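Local atomic coordinates of glycosyltransferase (Rickettsia africae, PDB entry 7MI0), a protein that probably transfers sugar residues from an activated donor to an acceptor, as a GT-B-fold glycosyltransferase of family 4. Residues L128-K142 against V156-Y170. Sequence-based numbering, arbitrary orientation.
Sequences LTTFHGVYNIPNSFK and VAVSNFVKQHLLENY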
ATOM      1  N   LEU A 128      18.998  -5.036  -5.930  1.00 45.90           N
ATOM      2  CA  LEU A 128      17.620  -5.506  -5.877  1.00 42.23           C
ATOM      3  C   LEU A 128      16.678  -4.336  -6.100  1.00 43.52           C
ATOM      4  O   LEU A 128      16.829  -3.287  -5.468  1.00 49.64           O
ATOM      5  CB  LEU A 128      17.307  -6.179  -4.537  1.00 41.38           C
ATOM      6  CG  LEU A 128      15.867  -6.686  -4.407  1.00 46.47           C
ATOM      7  CD1 LEU A 128      15.527  -7.628  -5.556  1.00 43.08           C
ATOM      8  CD2 LEU A 128      15.633  -7.363  -3.063  1.00 39.72           C
ATOM      9  N   THR A 129      15.703  -4.526  -6.989  1.00 44.15           N
ATOM     10  CA  THR A 129      14.678  -3.531  -7.284  1.00 39.19           C
ATOM     11  C   THR A 129      13.310  -4.070  -6.887  1.00 45.64           C
ATOM     12  O   THR A 129      12.970  -5.215  -7.215  1.00 42.87           O
ATOM     13  CB  THR A 129      14.674  -3.172  -8.773  1.00 39.61           C
ATOM     14  OG1 THR A 129      15.994  -2.802  -9.181  1.00 48.10           O
ATOM     15  CG2 THR A 129      13.712  -2.017  -9.051  1.00 40.33           C
ATOM     16  N   THR A 130      12.530  -3.246  -6.192  1.00 44.68           N
ATOM     17  CA  THR A 130      11.119  -3.512  -5.943  1.00 40.75           C
ATOM     18  C   THR A 130      10.295  -2.444  -6.644  1.00 44.26           C
ATOM     19  O   THR A 130      10.567  -1.248  -6.494  1.00 48.38           O
ATOM     20  CB  THR A 130      10.794  -3.522  -4.445  1.00 42.21           C
ATOM     21  OG1 THR A 130      11.596  -4.506  -3.780  1.00 39.67           O
ATOM     22  CG2 THR A 130       9.321  -3.847  -4.223  1.00 35.97           C
ATOM     23  N   PHE A 131       9.295  -2.876  -7.411  1.00 47.08           N
ATOM     24  CA  PHE A 131       8.383  -1.978  -8.114  1.00 46.85           C
ATOM     25  C   PHE A 131       7.100  -1.866  -7.296  1.00 45.54           C
ATOM     26  O   PHE A 131       6.321  -2.820  -7.223  1.00 47.25           O
ATOM     27  CB  PHE A 131       8.100  -2.492  -9.526  1.00 49.24           C
ATOM     28  CG  PHE A 131       9.333  -2.590 -10.401  1.00 50.03           C
ATOM     29  CD1 PHE A 131      10.102  -3.746 -10.419  1.00 49.19           C
ATOM     30  CD2 PHE A 131       9.721  -1.526 -11.202  1.00 42.03           C
ATOM     31  CE1 PHE A 131      11.236  -3.833 -11.216  1.00 50.72           C
ATOM     32  CE2 PHE A 131      10.843  -1.613 -12.000  1.00 44.32           C
ATOM     33  CZ  PHE A 131      11.604  -2.765 -12.006  1.00 43.51           C
ATOM     34  N   HIS A 132       6.892  -0.711  -6.665  1.00 49.83           N
ATOM     35  CA  HIS A 132       5.695  -0.462  -5.866  1.00 49.87           C
ATOM     36  C   HIS A 132       4.534   0.073  -6.695  1.00 52.73           C
ATOM     37  O   HIS A 132       3.513   0.477  -6.128  1.00 56.55           O
ATOM     38  CB  HIS A 132       5.998   0.526  -4.734  1.00 48.85           C
ATOM     39  CG  HIS A 132       6.927  -0.007  -3.691  1.00 48.01           C
ATOM     40  ND1 HIS A 132       6.528  -0.252  -2.396  1.00 57.23           N
ATOM     41  CD2 HIS A 132       8.239  -0.333  -3.748  1.00 48.03           C
ATOM     42  CE1 HIS A 132       7.554  -0.709  -1.701  1.00 55.19           C
ATOM     43  NE2 HIS A 132       8.604  -0.769  -2.499  1.00 49.40           N
ATOM     44  N   GLY A 133       4.670   0.108  -8.013  1.00 54.70           N
ATOM     45  CA  GLY A 133       3.606   0.663  -8.823  1.00 58.81           C
ATOM     46  C   GLY A 133       3.894   0.440 -10.286  1.00 58.68           C
ATOM     47  O   GLY A 133       4.923  -0.128 -10.661  1.00 57.01           O
ATOM     48  N   VAL A 134       2.962   0.905 -11.112  1.00 60.41           N
ATOM     49  CA  VAL A 134       3.047   0.773 -12.561  1.00 64.12           C
ATOM     50  C   VAL A 134       3.527   2.109 -13.115  1.00 68.34           C
ATOM     51  O   VAL A 134       2.760   3.072 -13.199  1.00 67.99           O
ATOM     52  CB  VAL A 134       1.704   0.360 -13.165  1.00 62.68           C
ATOM     53  CG1 VAL A 134       1.800   0.331 -14.677  1.00 54.58           C
ATOM     54  CG2 VAL A 134       1.278  -0.996 -12.616  1.00 52.54           C
ATOM     55  N   TYR A 135       4.805   2.179 -13.475  1.00 74.97           N
ATOM     56  CA  TYR A 135       5.367   3.310 -14.192  1.00 72.31           C
ATOM     57  C   TYR A 135       5.932   2.807 -15.509  1.00 75.64           C
ATOM     58  O   TYR A 135       6.208   1.616 -15.671  1.00 79.47           O
ATOM     59  CB  TYR A 135       6.465   4.018 -13.388  1.00 75.13           C
ATOM     60  CG  TYR A 135       6.732   3.430 -12.020  1.00 80.83           C
ATOM     61  CD1 TYR A 135       5.932   3.764 -10.931  1.00 79.54           C
ATOM     62  CD2 TYR A 135       7.798   2.559 -11.810  1.00 78.81           C
ATOM     63  CE1 TYR A 135       6.174   3.238  -9.669  1.00 78.80           C
ATOM     64  CE2 TYR A 135       8.053   2.028 -10.552  1.00 81.29           C
ATOM     65  CZ  TYR A 135       7.237   2.370  -9.483  1.00 82.94           C
ATOM     66  OH  TYR A 135       7.492   1.841  -8.227  1.00 78.74           O
ATOM     67  N   ASN A 136       6.094   3.718 -16.459  1.00 82.63           N
ATOM     68  CA  ASN A 136       6.576   3.356 -17.781  1.00 86.48           C
ATOM     69  C   ASN A 136       8.023   3.785 -17.963  1.00 84.25           C
ATOM     70  O   ASN A 136       8.475   4.783 -17.394  1.00 83.52           O
ATOM     71  CB  ASN A 136       5.713   3.975 -18.881  1.00 91.57           C
ATOM     72  CG  ASN A 136       5.158   2.932 -19.821  1.00100.98           C
ATOM     73  OD1 ASN A 136       4.140   2.305 -19.524  1.00100.31           O
ATOM     74  ND2 ASN A 136       5.836   2.719 -20.951  1.00102.35           N
ATOM     75  N   ILE A 137       8.746   3.001 -18.754  1.00 74.21           N
ATOM     76  CA  ILE A 137      10.102   3.330 -19.174  1.00 69.55           C
ATOM     77  C   ILE A 137      10.091   3.430 -20.694  1.00 70.79           C
ATOM     78  O   ILE A 137       9.243   2.800 -21.347  1.00 75.59           O
ATOM     79  CB  ILE A 137      11.106   2.282 -18.679  1.00 65.45           C
ATOM     80  CG1 ILE A 137      10.718   0.903 -19.207  1.00 64.11           C
ATOM     81  CG2 ILE A 137      11.170   2.299 -17.166  1.00 62.04           C
ATOM     82  CD1 ILE A 137      11.769  -0.145 -18.994  1.00 60.05           C
ATOM     83  N   PRO A 138      10.989   4.212 -21.292  1.00 72.46           N
ATOM     84  CA  PRO A 138      11.003   4.344 -22.756  1.00 71.07           C
ATOM     85  C   PRO A 138      11.153   2.991 -23.438  1.00 70.77           C
ATOM     86  O   PRO A 138      11.874   2.112 -22.963  1.00 69.91           O
ATOM     87  CB  PRO A 138      12.215   5.244 -23.019  1.00 67.67           C
ATOM     88  CG  PRO A 138      12.416   5.988 -21.728  1.00 61.14           C
ATOM     89  CD  PRO A 138      12.000   5.064 -20.641  1.00 66.44           C
ATOM     90  N   ASN A 139      10.451   2.830 -24.565  1.00 71.32           N
ATOM     91  CA  ASN A 139      10.464   1.544 -25.259  1.00 76.30           C
ATOM     92  C   ASN A 139      11.862   1.188 -25.753  1.00 76.11           C
ATOM     93  O   ASN A 139      12.242   0.010 -25.755  1.00 70.93           O
ATOM     94  CB  ASN A 139       9.465   1.566 -26.418  1.00 79.48           C
ATOM     95  CG  ASN A 139       8.499   0.395 -26.378  1.00 88.67           C
ATOM     96  OD1 ASN A 139       8.908  -0.765 -26.284  1.00 92.82           O
ATOM     97  ND2 ASN A 139       7.205   0.695 -26.432  1.00 94.37           N
ATOM     98  N   SER A 140      12.641   2.193 -26.161  1.00 79.74           N
ATOM     99  CA  SER A 140      14.011   1.964 -26.605  1.00 79.14           C
ATOM    100  C   SER A 140      14.904   1.415 -25.497  1.00 78.67           C
ATOM    101  O   SER A 140      15.896   0.741 -25.790  1.00 83.85           O
ATOM    102  CB  SER A 140      14.597   3.269 -27.136  1.00 78.49           C
ATOM    103  OG  SER A 140      14.448   4.300 -26.174  1.00 78.12           O
ATOM    104  N   PHE A 141      14.577   1.683 -24.238  1.00 68.00           N
ATOM    105  CA  PHE A 141      15.427   1.285 -23.126  1.00 64.28           C
ATOM    106  C   PHE A 141      15.130  -0.120 -22.618  1.00 69.36           C
ATOM    107  O   PHE A 141      15.989  -0.722 -21.961  1.00 64.81           O
ATOM    108  CB  PHE A 141      15.274   2.310 -21.995  1.00 62.87           C
ATOM    109  CG  PHE A 141      16.005   1.955 -20.735  1.00 67.02           C
ATOM    110  CD1 PHE A 141      17.392   1.953 -20.694  1.00 65.27           C
ATOM    111  CD2 PHE A 141      15.301   1.650 -19.574  1.00 63.75           C
ATOM    112  CE1 PHE A 141      18.065   1.635 -19.521  1.00 67.25           C
ATOM    113  CE2 PHE A 141      15.963   1.338 -18.400  1.00 59.13           C
ATOM    114  CZ  PHE A 141      17.347   1.327 -18.371  1.00 60.94           C
ATOM    115  N   LYS A 142      13.948  -0.662 -22.932  1.00 69.28           N
ATOM    116  CA  LYS A 142      13.513  -1.927 -22.341  1.00 65.89           C
ATOM    117  C   LYS A 142      14.488  -3.059 -22.649  1.00 65.85           C
ATOM    118  O   LYS A 142      14.764  -3.900 -21.786  1.00 70.64           O
ATOM    119  CB  LYS A 142      12.106  -2.276 -22.834  1.00 62.30           C
ATOM    120  CG  LYS A 142      11.029  -1.293 -22.389  1.00 67.73           C
ATOM    121  CD  LYS A 142       9.714  -1.507 -23.134  1.00 68.30           C
ATOM    122  CE  LYS A 142       8.667  -0.471 -22.729  1.00 68.67           C
ATOM    123  NZ  LYS A 142       7.422  -0.551 -23.553  1.00 74.99           N
ATOM    124  N   VAL A 156      11.394  -7.352  -7.632  1.00 42.35           N
ATOM    125  CA  VAL A 156      10.241  -7.668  -6.794  1.00 40.80           C
ATOM    126  C   VAL A 156       9.057  -6.828  -7.249  1.00 41.34           C
ATOM    127  O   VAL A 156       9.175  -5.608  -7.399  1.00 44.69           O
ATOM    128  CB  VAL A 156      10.536  -7.435  -5.299  1.00 36.56           C
ATOM    129  CG1 VAL A 156       9.263  -7.479  -4.492  1.00 33.41           C
ATOM    130  CG2 VAL A 156      11.508  -8.473  -4.782  1.00 37.69           C
ATOM    131  N   ALA A 157       7.922  -7.483  -7.469  1.00 40.10           N
ATOM    132  CA  ALA A 157       6.657  -6.816  -7.723  1.00 42.51           C
ATOM    133  C   ALA A 157       5.760  -6.960  -6.499  1.00 41.88           C
ATOM    134  O   ALA A 157       5.622  -8.057  -5.947  1.00 43.11           O
ATOM    135  CB  ALA A 157       5.966  -7.397  -8.960  1.00 44.98           C
ATOM    136  N   VAL A 158       5.158  -5.845  -6.074  1.00 37.35           N
ATOM    137  CA  VAL A 158       4.297  -5.839  -4.893  1.00 36.92           C
ATOM    138  C   VAL A 158       2.938  -6.458  -5.155  1.00 45.43           C
ATOM    139  O   VAL A 158       2.124  -6.546  -4.224  1.00 50.38           O
ATOM    140  CB  VAL A 158       4.049  -4.417  -4.355  1.00 41.81           C
ATOM    141  CG1 VAL A 158       5.360  -3.700  -4.070  1.00 38.75           C
ATOM    142  CG2 VAL A 158       3.192  -3.633  -5.334  1.00 45.43           C
ATOM    143  N   SER A 159       2.657  -6.879  -6.387  1.00 43.44           N
ATOM    144  CA  SER A 159       1.403  -7.548  -6.709  1.00 45.26           C
ATOM    145  C   SER A 159       1.576  -8.297  -8.020  1.00 47.45           C
ATOM    146  O   SER A 159       2.562  -8.115  -8.738  1.00 54.04           O
ATOM    147  CB  SER A 159       0.241  -6.550  -6.793  1.00 51.52           C
ATOM    148  OG  SER A 159       0.462  -5.558  -7.787  1.00 50.55           O
ATOM    149  N   ASN A 160       0.604  -9.151  -8.328  1.00 48.93           N
ATOM    150  CA  ASN A 160       0.617  -9.785  -9.639  1.00 51.97           C
ATOM    151  C   ASN A 160       0.223  -8.809 -10.731  1.00 51.99           C
ATOM    152  O   ASN A 160       0.593  -9.010 -11.891  1.00 56.66           O
ATOM    153  CB  ASN A 160      -0.305 -11.001  -9.669  1.00 53.62           C
ATOM    154  CG  ASN A 160       0.328 -12.222  -9.027  1.00 64.03           C
ATOM    155  OD1 ASN A 160       1.139 -12.918  -9.648  1.00 69.78           O
ATOM    156  ND2 ASN A 160      -0.042 -12.492  -7.777  1.00 58.04           N
ATOM    157  N   PHE A 161      -0.518  -7.761 -10.381  1.00 50.00           N
ATOM    158  CA  PHE A 161      -0.828  -6.714 -11.344  1.00 51.95           C
ATOM    159  C   PHE A 161       0.442  -6.000 -11.797  1.00 57.49           C
ATOM    160  O   PHE A 161       0.626  -5.739 -12.991  1.00 61.87           O
ATOM    161  CB  PHE A 161      -1.830  -5.751 -10.710  1.00 53.24           C
ATOM    162  CG  PHE A 161      -2.154  -4.556 -11.542  1.00 55.59           C
ATOM    163  CD1 PHE A 161      -2.930  -4.673 -12.676  1.00 59.91           C
ATOM    164  CD2 PHE A 161      -1.724  -3.299 -11.154  1.00 54.07           C
ATOM    165  CE1 PHE A 161      -3.246  -3.562 -13.427  1.00 62.65           C
ATOM    166  CE2 PHE A 161      -2.041  -2.184 -11.898  1.00 56.77           C
ATOM    167  CZ  PHE A 161      -2.805  -2.317 -13.037  1.00 61.07           C
ATOM    168  N   VAL A 162       1.345  -5.704 -10.861  1.00 51.20           N
ATOM    169  CA  VAL A 162       2.616  -5.090 -11.232  1.00 51.82           C
ATOM    170  C   VAL A 162       3.493  -6.083 -11.988  1.00 53.32           C
ATOM    171  O   VAL A 162       4.184  -5.716 -12.945  1.00 55.30           O
ATOM    172  CB  VAL A 162       3.323  -4.536  -9.981  1.00 49.70           C
ATOM    173  CG1 VAL A 162       4.761  -4.159 -10.289  1.00 44.33           C
ATOM    174  CG2 VAL A 162       2.572  -3.328  -9.441  1.00 49.83           C
ATOM    175  N   LYS A 163       3.480  -7.356 -11.577  1.00 51.36           N
ATOM    176  CA  LYS A 163       4.278  -8.365 -12.269  1.00 50.99           C
ATOM    177  C   LYS A 163       3.865  -8.485 -13.729  1.00 56.45           C
ATOM    178  O   LYS A 163       4.719  -8.628 -14.612  1.00 57.46           O
ATOM    179  CB  LYS A 163       4.147  -9.718 -11.568  1.00 51.99           C
ATOM    180  CG  LYS A 163       4.862 -10.869 -12.270  1.00 52.12           C
ATOM    181  CD  LYS A 163       4.288 -12.216 -11.839  1.00 63.40           C
ATOM    182  CE  LYS A 163       4.945 -13.386 -12.560  1.00 73.57           C
ATOM    183  NZ  LYS A 163       6.294 -13.708 -12.022  1.00 74.68           N
ATOM    184  N   GLN A 164       2.559  -8.428 -13.998  1.00 59.82           N
ATOM    185  CA  GLN A 164       2.086  -8.463 -15.380  1.00 64.24           C
ATOM    186  C   GLN A 164       2.639  -7.294 -16.183  1.00 59.92           C
ATOM    187  O   GLN A 164       3.098  -7.475 -17.315  1.00 62.88           O
ATOM    188  CB  GLN A 164       0.560  -8.466 -15.413  1.00 66.20           C
ATOM    189  CG  GLN A 164      -0.033  -9.824 -15.111  1.00 68.02           C
ATOM    190  CD  GLN A 164       0.510 -10.894 -16.034  1.00 71.92           C
ATOM    191  OE1 GLN A 164       0.517 -10.730 -17.258  1.00 79.49           O
ATOM    192  NE2 GLN A 164       0.982 -11.994 -15.454  1.00 68.40           N
ATOM    193  N   HIS A 165       2.607  -6.090 -15.610  1.00 56.66           N
ATOM    194  CA  HIS A 165       3.206  -4.927 -16.258  1.00 54.83           C
ATOM    195  C   HIS A 165       4.677  -5.172 -16.582  1.00 58.48           C
ATOM    196  O   HIS A 165       5.132  -4.910 -17.700  1.00 57.79           O
ATOM    197  CB  HIS A 165       3.038  -3.705 -15.353  1.00 54.44           C
ATOM    198  CG  HIS A 165       3.615  -2.445 -15.913  1.00 60.89           C
ATOM    199  ND1 HIS A 165       3.147  -1.861 -17.070  1.00 62.91           N
ATOM    200  CD2 HIS A 165       4.614  -1.647 -15.466  1.00 62.63           C
ATOM    201  CE1 HIS A 165       3.836  -0.761 -17.315  1.00 65.51           C
ATOM    202  NE2 HIS A 165       4.733  -0.609 -16.358  1.00 68.07           N
ATOM    203  N   LEU A 166       5.434  -5.691 -15.613  1.00 55.89           N
ATOM    204  CA  LEU A 166       6.847  -5.968 -15.842  1.00 50.67           C
ATOM    205  C   LEU A 166       7.049  -7.011 -16.933  1.00 59.16           C
ATOM    206  O   LEU A 166       8.088  -7.012 -17.603  1.00 66.67           O
ATOM    207  CB  LEU A 166       7.504  -6.432 -14.547  1.00 49.68           C
ATOM    208  CG  LEU A 166       7.365  -5.463 -13.377  1.00 51.95           C
ATOM    209  CD1 LEU A 166       8.032  -6.039 -12.142  1.00 49.24           C
ATOM    210  CD2 LEU A 166       7.945  -4.097 -13.736  1.00 48.50           C
ATOM    211  N   LEU A 167       6.079  -7.904 -17.128  1.00 55.74           N
ATOM    212  CA  LEU A 167       6.195  -8.898 -18.189  1.00 58.43           C
ATOM    213  C   LEU A 167       5.776  -8.331 -19.542  1.00 66.90           C
ATOM    214  O   LEU A 167       6.506  -8.462 -20.530  1.00 60.81           O
ATOM    215  CB  LEU A 167       5.355 -10.131 -17.852  1.00 57.90           C
ATOM    216  CG  LEU A 167       5.926 -11.129 -16.849  1.00 63.28           C
ATOM    217  CD1 LEU A 167       5.007 -12.323 -16.697  1.00 57.70           C
ATOM    218  CD2 LEU A 167       7.298 -11.582 -17.284  1.00 68.20           C
ATOM    219  N   GLU A 168       4.596  -7.710 -19.608  1.00 67.90           N
ATOM    220  CA  GLU A 168       4.035  -7.313 -20.895  1.00 68.97           C
ATOM    221  C   GLU A 168       4.623  -6.001 -21.386  1.00 69.62           C
ATOM    222  O   GLU A 168       4.819  -5.821 -22.592  1.00 76.09           O
ATOM    223  CB  GLU A 168       2.514  -7.188 -20.801  1.00 74.90           C
ATOM    224  CG  GLU A 168       1.814  -8.306 -20.029  1.00 83.65           C
ATOM    225  CD  GLU A 168       1.745  -9.617 -20.792  1.00 94.12           C
ATOM    226  OE1 GLU A 168       2.096  -9.638 -21.995  1.00 95.50           O
ATOM    227  OE2 GLU A 168       1.330 -10.626 -20.181  1.00 93.90           O
ATOM    228  N   ASN A 169       4.904  -5.072 -20.477  1.00 64.85           N
ATOM    229  CA  ASN A 169       5.392  -3.754 -20.871  1.00 65.83           C
ATOM    230  C   ASN A 169       6.920  -3.697 -20.886  1.00 65.82           C
ATOM    231  O   ASN A 169       7.526  -3.423 -21.928  1.00 65.09           O
ATOM    232  CB  ASN A 169       4.816  -2.689 -19.933  1.00 63.22           C
ATOM    233  CG  ASN A 169       4.907  -1.296 -20.510  1.00 67.75           C
ATOM    234  OD1 ASN A 169       5.978  -0.686 -20.535  1.00 72.32           O
ATOM    235  ND2 ASN A 169       3.775  -0.779 -20.974  1.00 70.55           N
ATOM    236  N   TYR A 170       7.552  -3.957 -19.738  1.00 61.06           N
ATOM    237  CA  TYR A 170       9.008  -3.925 -19.662  1.00 58.06           C
ATOM    238  C   TYR A 170       9.658  -5.060 -20.443  1.00 60.85           C
ATOM    239  O   TYR A 170      10.841  -4.959 -20.783  1.00 66.40           O
ATOM    240  CB  TYR A 170       9.477  -4.002 -18.209  1.00 53.37           C
ATOM    241  CG  TYR A 170       9.286  -2.750 -17.378  1.00 55.00           C
ATOM    242  CD1 TYR A 170       8.241  -1.866 -17.624  1.00 58.85           C
ATOM    243  CD2 TYR A 170      10.160  -2.456 -16.335  1.00 53.44           C
ATOM    244  CE1 TYR A 170       8.069  -0.728 -16.848  1.00 60.44           C
ATOM    245  CE2 TYR A 170       9.999  -1.323 -15.559  1.00 52.32           C
ATOM    246  CZ  TYR A 170       8.953  -0.464 -15.817  1.00 55.28           C
ATOM    247  OH  TYR A 170       8.801   0.662 -15.041  1.00 60.88           O
TER
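The ends of strands 126-131 and 154-157 run parallel, Val-156 giving its N-H to Thr-129 O (2.7 Å) and its carbonyl to Phe-131 N; a weak bond from Val-158 N to Phe-131 O follows. Thr-130 CG2 and Val-156 CG1 run abreast on one face of the sheet; the Thr-130 hydroxyl is hydrogen-bonded to His-106 NE2. On the other face Phe-131 meets helix 160-168, with Leu-166 CD2 over the centre of its ring, 3.9 Å from the centroid. Tyr-170 turns its edge toward the face of the Phe-131 ring in an offset edge-to-face pair, planes at 88°. These strands and helix 139-149 form a beta-alpha-beta unit in the N-terminal Rossmann-like domain of the GT-B fold, and residues 132-138 leave the sheet across helix 160-168. Along that path Val-134 CG1 rests over the His-165 imidazole, while Val-134 CG2 reaches Phe-161 CE2 (3.6 Å). Tyr-135 O takes two bonds from opposite faces of its carbonyl plane, from His-165 NE2 (2.8 Å) and from Tyr-170 OH (2.8 Å). Ile-137 CD1 covers the Tyr-170 ring on the face opposite Leu-166 CD2. Extended beyond CG, Lys-142 brings NZ to Asn-169 O and OD1, both weak bonds.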